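Local coordinates for transcription activator HlyU (Vibrio vulnificus, PDB 3JTH), which probably binds DNA as a dimeric winged-helix regulator of the ArsR family and activates transcription of virulence genes such as rtxA, at residues Lys85-Ile88 against Lys89-Ser93; Thr68-Ala72 against Gln73-Tyr77. All coordinates share one frame; numbering follows the deposited sequence.

Contact 1 of 2, residues Lys85-Ile88 against Lys89-Ser93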
ATOM      1  N   LYS A  85       0.771 -11.052   2.826  1.00 27.75           N
ATOM      2  CA  LYS A  85       2.027 -11.737   3.113  1.00 29.60           C
ATOM      3  C   LYS A  85       3.132 -11.254   2.177  1.00 29.88           C
ATOM      4  O   LYS A  85       4.248 -10.980   2.619  1.00 30.03           O
ATOM      5  CB  LYS A  85       1.875 -13.260   2.980  1.00 34.20           C
ATOM      6  CG  LYS A  85       1.154 -13.947   4.142  1.00 36.52           C
ATOM      7  CD  LYS A  85       0.989 -15.450   3.881  1.00 40.03           C
ATOM      8  CE  LYS A  85       0.288 -16.153   5.043  1.00 42.75           C
ATOM      9  NZ  LYS A  85       0.007 -17.586   4.733  1.00 45.35           N
ATOM     10  N   ALA A  86       2.820 -11.153   0.887  1.00 31.75           N
ATOM     11  CA  ALA A  86       3.786 -10.703  -0.110  1.00 31.35           C
ATOM     12  C   ALA A  86       4.158  -9.223   0.058  1.00 30.72           C
ATOM     13  O   ALA A  86       5.336  -8.861   0.023  1.00 29.57           O
ATOM     14  CB  ALA A  86       3.229 -10.951  -1.507  1.00 43.13           C
HETATM   15  N   MSE A  87       3.160  -8.364   0.232  1.00 27.84           N
HETATM   16  CA  MSE A  87       3.420  -6.939   0.426  1.00 29.45           C
HETATM   17  C   MSE A  87       4.230  -6.752   1.704  1.00 28.46           C
HETATM   18  O   MSE A  87       5.146  -5.932   1.754  1.00 25.60           O
HETATM   19  CB  MSE A  87       2.109  -6.153   0.534  1.00 41.01           C
HETATM   20  CG  MSE A  87       1.478  -5.780  -0.804  1.00 49.96           C
HETATM   21 SE   MSE A  87       2.550  -4.552  -1.876  1.00 69.25          SE
HETATM   22  CE  MSE A  87       3.481  -3.617  -0.462  1.00 52.14           C
ATOM     23  N   ILE A  88       3.897  -7.524   2.733  1.00 34.56           N
ATOM     24  CA  ILE A  88       4.625  -7.426   3.987  1.00 32.76           C
ATOM     25  C   ILE A  88       6.059  -7.894   3.780  1.00 33.85           C
ATOM     26  O   ILE A  88       6.994  -7.258   4.259  1.00 32.92           O
ATOM     27  CB  ILE A  88       3.935  -8.247   5.114  1.00 25.70           C
ATOM     28  CG1 ILE A  88       2.678  -7.505   5.593  1.00 25.15           C
ATOM     29  CG2 ILE A  88       4.870  -8.440   6.298  1.00 25.44           C
ATOM     30  CD1 ILE A  88       2.948  -6.082   6.138  1.00 24.24           C
ATOM     31  N   LYS A  89       6.234  -8.996   3.056  1.00 30.54           N
ATOM     32  CA  LYS A  89       7.574  -9.509   2.790  1.00 34.08           C
ATOM     33  C   LYS A  89       8.402  -8.435   2.076  1.00 32.21           C
ATOM     34  O   LYS A  89       9.571  -8.240   2.388  1.00 33.29           O
ATOM     35  CB  LYS A  89       7.488 -10.786   1.934  1.00 42.21           C
ATOM     36  CG  LYS A  89       8.801 -11.534   1.729  1.00 45.70           C
ATOM     37  CD  LYS A  89       8.546 -12.947   1.187  1.00 48.91           C
ATOM     38  CE  LYS A  89       9.831 -13.771   1.040  1.00 51.19           C
ATOM     39  NZ  LYS A  89      10.548 -13.557  -0.253  1.00 53.97           N
ATOM     40  N   LEU A  90       7.793  -7.740   1.120  1.00 29.16           N
ATOM     41  CA  LEU A  90       8.494  -6.700   0.378  1.00 27.64           C
ATOM     42  C   LEU A  90       8.794  -5.486   1.256  1.00 28.14           C
ATOM     43  O   LEU A  90       9.878  -4.902   1.180  1.00 26.32           O
ATOM     44  CB  LEU A  90       7.668  -6.256  -0.829  1.00 27.54           C
ATOM     45  CG  LEU A  90       8.208  -5.027  -1.567  1.00 26.84           C
ATOM     46  CD1 LEU A  90       9.518  -5.389  -2.242  1.00 26.64           C
ATOM     47  CD2 LEU A  90       7.189  -4.538  -2.596  1.00 23.92           C
ATOM     48  N   LEU A  91       7.828  -5.090   2.077  1.00 27.15           N
ATOM     49  CA  LEU A  91       8.033  -3.954   2.970  1.00 32.20           C
ATOM     50  C   LEU A  91       9.216  -4.272   3.902  1.00 32.31           C
ATOM     51  O   LEU A  91      10.008  -3.394   4.245  1.00 32.76           O
ATOM     52  CB  LEU A  91       6.760  -3.691   3.779  1.00 33.14           C
ATOM     53  CG  LEU A  91       5.962  -2.396   3.538  1.00 37.77           C
ATOM     54  CD1 LEU A  91       6.125  -1.880   2.111  1.00 36.70           C
ATOM     55  CD2 LEU A  91       4.490  -2.663   3.848  1.00 33.53           C
ATOM     56  N   HIS A  92       9.336  -5.535   4.294  1.00 37.24           N
ATOM     57  CA  HIS A  92      10.430  -5.960   5.159  1.00 40.31           C
ATOM     58  C   HIS A  92      11.779  -5.815   4.460  1.00 41.15           C
ATOM     59  O   HIS A  92      12.756  -5.405   5.083  1.00 41.51           O
ATOM     60  CB  HIS A  92      10.227  -7.415   5.602  1.00 45.73           C
ATOM     61  CG  HIS A  92       9.699  -7.550   6.994  1.00 47.83           C
ATOM     62  ND1 HIS A  92      10.524  -7.617   8.098  1.00 48.20           N
ATOM     63  CD2 HIS A  92       8.432  -7.582   7.472  1.00 48.18           C
ATOM     64  CE1 HIS A  92       9.788  -7.682   9.190  1.00 47.18           C
ATOM     65  NE2 HIS A  92       8.513  -7.661   8.839  1.00 46.33           N
ATOM     66  N   SER A  93      11.836  -6.153   3.174  1.00 38.58           N
ATOM     67  CA  SER A  93      13.087  -6.057   2.418  1.00 39.54           C
ATOM     68  C   SER A  93      13.437  -4.601   2.105  1.00 38.42           C
ATOM     69  O   SER A  93      14.591  -4.266   1.868  1.00 40.38           O
ATOM     70  CB  SER A  93      12.985  -6.858   1.109  1.00 32.84           C
ATOM     71  OG  SER A  93      12.149  -6.200   0.169  1.00 34.56           O
TER
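Met87 and Leu91, one turn apart on helix 82-94, meet through their outermost carbons, CE of Met87 (a selenomethionine) lying 4.1 Å from CD1 of Leu91. The two side chains pass at a slant, and the double bend of the Met87 chain explains the meeting: with chi2 at -65° and a small chi3 of -29°, the methyl swings forward to the turn that carries Leu91. The same methyl lies near CD2 of Leu90, at 4.4 Å, a looser approach.

One step round the helix, Ile88 faces His92. Its CG2 branch, set anti to the backbone N, reaches CD2 of the imidazole at 3.8 Å, while the other branch ends in CD1, 4.4 Å from CD2 of Leu91. Ile88 O lies in the plane of the His92 ring, at its edge, 3.5 Å from CD2, so the imidazole is turned edge-on to this carbonyl. The far nitrogen, NE2, is hydrogen-bonded to Cys30 O, and the ring stacks with His33; these two contacts together restrict its rotation.

Beneath the side chains run the regular helical bonds, among them Leu91 N to Met87 O at 2.8 Å and His92 N to Ile88 O at 2.9 Å. Ser93 OG adds a side-chain bond by donating to Leu90 O, three residues back, at 2.8 Å.

The partners change round the helix. Ile88 turns to Met20, Leu26 and Leu29 of its own chain and Leu90 to Leu90 of the second subunit, while Met87 and Leu91 serve both sides, the arrangement of a terminal helix in an ArsR-type dimer. Apolar carbons thus carry the subunit contact on this stretch, and the histidine, through its bond to Cys30, ties the helix to helix 23-31.

Contact 2 of 2, residues Thr68-Ala72 against Gln73-Tyr77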
ATOM      1  N   THR A  68      -6.345 -16.801  13.486  1.00 40.61           N
ATOM      2  CA  THR A  68      -5.957 -17.238  14.817  1.00 45.01           C
ATOM      3  C   THR A  68      -5.780 -18.747  14.888  1.00 50.03           C
ATOM      4  O   THR A  68      -6.160 -19.475  13.961  1.00 48.82           O
ATOM      5  CB  THR A  68      -7.003 -16.815  15.869  1.00 39.60           C
ATOM      6  OG1 THR A  68      -8.291 -17.308  15.487  1.00 37.31           O
ATOM      7  CG2 THR A  68      -7.070 -15.301  15.978  1.00 38.59           C
ATOM      8  N   ARG A  69      -5.196 -19.189  16.000  1.00 54.92           N
ATOM      9  CA  ARG A  69      -4.925 -20.597  16.297  1.00 61.99           C
ATOM     10  C   ARG A  69      -4.842 -20.651  17.826  1.00 65.08           C
ATOM     11  O   ARG A  69      -3.868 -20.178  18.416  1.00 65.43           O
ATOM     12  CB  ARG A  69      -3.594 -21.016  15.661  1.00 89.36           C
ATOM     13  CG  ARG A  69      -3.337 -22.517  15.598  1.00 93.67           C
ATOM     14  CD  ARG A  69      -2.250 -22.943  16.575  1.00 97.76           C
ATOM     15  NE  ARG A  69      -2.795 -23.481  17.820  1.00101.64           N
ATOM     16  CZ  ARG A  69      -3.413 -24.655  17.917  1.00102.73           C
ATOM     17  NH1 ARG A  69      -3.567 -25.420  16.843  1.00103.21           N
ATOM     18  NH2 ARG A  69      -3.881 -25.068  19.087  1.00102.38           N
ATOM     19  N   LYS A  70      -5.874 -21.210  18.456  1.00 96.40           N
ATOM     20  CA  LYS A  70      -5.979 -21.296  19.919  1.00 99.80           C
ATOM     21  C   LYS A  70      -4.975 -22.190  20.653  1.00101.96           C
ATOM     22  O   LYS A  70      -4.108 -22.802  20.028  1.00102.40           O
ATOM     23  CB  LYS A  70      -7.396 -21.729  20.304  1.00 87.08           C
ATOM     24  CG  LYS A  70      -8.236 -20.644  20.973  1.00 87.98           C
ATOM     25  CD  LYS A  70      -9.240 -19.987  20.023  1.00 88.50           C
ATOM     26  CE  LYS A  70      -8.581 -19.054  19.016  1.00 88.33           C
ATOM     27  NZ  LYS A  70      -9.601 -18.226  18.305  1.00 87.60           N
ATOM     28  N   GLU A  71      -5.103 -22.249  21.984  1.00 99.67           N
ATOM     29  CA  GLU A  71      -4.223 -23.066  22.836  1.00101.67           C
ATOM     30  C   GLU A  71      -4.336 -22.756  24.338  1.00102.19           C
ATOM     31  O   GLU A  71      -3.816 -21.743  24.801  1.00102.23           O
ATOM     32  CB  GLU A  71      -2.763 -22.873  22.428  1.00 79.54           C
ATOM     33  CG  GLU A  71      -1.859 -24.018  22.828  1.00 80.64           C
ATOM     34  CD  GLU A  71      -1.936 -25.172  21.852  1.00 80.89           C
ATOM     35  OE1 GLU A  71      -1.673 -24.942  20.652  1.00 79.79           O
ATOM     36  OE2 GLU A  71      -2.256 -26.301  22.280  1.00 80.14           O
ATOM     37  N   ALA A  72      -4.987 -23.638  25.095  1.00 99.66           N
ATOM     38  CA  ALA A  72      -5.159 -23.467  26.544  1.00 99.51           C
ATOM     39  C   ALA A  72      -5.290 -22.009  26.982  1.00 99.34           C
ATOM     40  O   ALA A  72      -4.554 -21.547  27.859  1.00 99.19           O
ATOM     41  CB  ALA A  72      -3.997 -24.129  27.288  1.00 94.58           C
ATOM     42  N   GLN A  73      -6.233 -21.295  26.370  1.00122.64           N
ATOM     43  CA  GLN A  73      -6.479 -19.885  26.679  1.00120.80           C
ATOM     44  C   GLN A  73      -5.459 -18.944  26.035  1.00118.14           C
ATOM     45  O   GLN A  73      -5.546 -17.724  26.187  1.00118.47           O
ATOM     46  CB  GLN A  73      -6.516 -19.667  28.200  1.00 93.44           C
ATOM     47  CG  GLN A  73      -7.863 -19.994  28.840  1.00 95.69           C
ATOM     48  CD  GLN A  73      -7.821 -19.984  30.360  1.00 96.76           C
ATOM     49  OE1 GLN A  73      -7.211 -20.856  30.980  1.00 97.02           O
ATOM     50  NE2 GLN A  73      -8.470 -18.993  30.965  1.00 96.66           N
ATOM     51  N   THR A  74      -4.501 -19.517  25.313  1.00 78.38           N
ATOM     52  CA  THR A  74      -3.475 -18.736  24.625  1.00 73.23           C
ATOM     53  C   THR A  74      -3.646 -18.816  23.109  1.00 68.06           C
ATOM     54  O   THR A  74      -3.319 -19.826  22.482  1.00 68.49           O
ATOM     55  CB  THR A  74      -2.052 -19.217  24.995  1.00 86.97           C
ATOM     56  OG1 THR A  74      -1.757 -18.830  26.344  1.00 89.31           O
ATOM     57  CG2 THR A  74      -1.009 -18.613  24.047  1.00 85.55           C
ATOM     58  N   VAL A  75      -4.152 -17.736  22.527  1.00 48.88           N
ATOM     59  CA  VAL A  75      -4.375 -17.653  21.088  1.00 41.89           C
ATOM     60  C   VAL A  75      -3.171 -17.084  20.333  1.00 37.12           C
ATOM     61  O   VAL A  75      -2.477 -16.188  20.820  1.00 35.37           O
ATOM     62  CB  VAL A  75      -5.611 -16.770  20.787  1.00 44.15           C
ATOM     63  CG1 VAL A  75      -5.773 -16.568  19.290  1.00 41.52           C
ATOM     64  CG2 VAL A  75      -6.858 -17.410  21.386  1.00 44.33           C
ATOM     65  N   TYR A  76      -2.919 -17.614  19.143  1.00 44.01           N
ATOM     66  CA  TYR A  76      -1.812 -17.135  18.322  1.00 41.32           C
ATOM     67  C   TYR A  76      -2.335 -16.543  17.027  1.00 40.14           C
ATOM     68  O   TYR A  76      -3.191 -17.133  16.356  1.00 40.88           O
ATOM     69  CB  TYR A  76      -0.842 -18.273  17.995  1.00 42.59           C
ATOM     70  CG  TYR A  76      -0.090 -18.804  19.186  1.00 44.61           C
ATOM     71  CD1 TYR A  76       1.036 -18.144  19.678  1.00 44.81           C
ATOM     72  CD2 TYR A  76      -0.505 -19.969  19.830  1.00 46.84           C
ATOM     73  CE1 TYR A  76       1.734 -18.635  20.787  1.00 45.33           C
ATOM     74  CE2 TYR A  76       0.181 -20.469  20.939  1.00 46.22           C
ATOM     75  CZ  TYR A  76       1.301 -19.797  21.412  1.00 46.64           C
ATOM     76  OH  TYR A  76       1.979 -20.297  22.503  1.00 46.62           O
ATOM     77  N   TYR A  77      -1.814 -15.373  16.677  1.00 30.61           N
ATOM     78  CA  TYR A  77      -2.208 -14.704  15.461  1.00 28.50           C
ATOM     79  C   TYR A  77      -1.146 -14.901  14.393  1.00 27.41           C
ATOM     80  O   TYR A  77       0.042 -15.035  14.701  1.00 24.91           O
ATOM     81  CB  TYR A  77      -2.424 -13.211  15.729  1.00 33.37           C
ATOM     82  CG  TYR A  77      -3.526 -12.962  16.724  1.00 36.25           C
ATOM     83  CD1 TYR A  77      -3.307 -13.132  18.091  1.00 36.30           C
ATOM     84  CD2 TYR A  77      -4.809 -12.617  16.298  1.00 38.34           C
ATOM     85  CE1 TYR A  77      -4.333 -12.969  19.007  1.00 40.36           C
ATOM     86  CE2 TYR A  77      -5.849 -12.451  17.210  1.00 40.38           C
ATOM     87  CZ  TYR A  77      -5.605 -12.629  18.562  1.00 39.92           C
ATOM     88  OH  TYR A  77      -6.626 -12.473  19.468  1.00 44.07           O
TER
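Thr68 and Tyr77 form a non-hydrogen-bonded pair in the paired strands of the beta hairpin that makes the wing of this winged helix-turn-helix domain. Their side chains lie alongside each other and point the same way, with Thr68 CG2 3.3 Å from Tyr77 CE2, approaching the ring obliquely. Tyr77 also packs on Leu57 of helix 50-62, so this end of the hairpin rests on the domain body.

In the neighbouring hydrogen-bonded pair, Tyr76 N donates to Arg69 O at 2.8 Å (153° at the hydrogen), from above the carbonyl plane; the return bond from Arg69 N to Tyr76 O is weak. Val75 CG1 reaches Thr68 CB at 3.6 Å, and its CG2 presses on Lys70 CE at 3.4 Å, tighter than usual van der Waals contact. Lys70, bent at chi2 and chi3, folds back over Val75 and gives NZ to Thr68 OG1.

Toward the tip the packing thins and exposed residues take over, Glu71 to Thr74 making a type I' turn. The result is consistent with an exposed, charged wing tip that could approach DNA. On the Tyr76 side, Glu71 CB sits at the ring edge, 4.1 Å from CE2. A salt bridge joins the end of the first strand to the first residue of the turn, Arg69 NH2 reaching Glu71 OE1 at 2.7 Å.

Contacts 1 and 2 lie in series along the chain: the hairpin of 68-77 comes first, and its second strand, 76-79, is followed directly by helix 82-94, which carries 85-93. They do not touch; their centres are 24 Å apart and their nearest atoms about 10 Å. The centre of contact 1 lies about 11 Å, and that of contact 2 about 17 Å, from the centre of the chain; contact 1 reaches the second subunit, whereas contact 2 touches no other chain of the assembly. This separation fits the division of labour in ArsR-type regulators, with dimerisation through terminal helices and the wing probably directed at DNA.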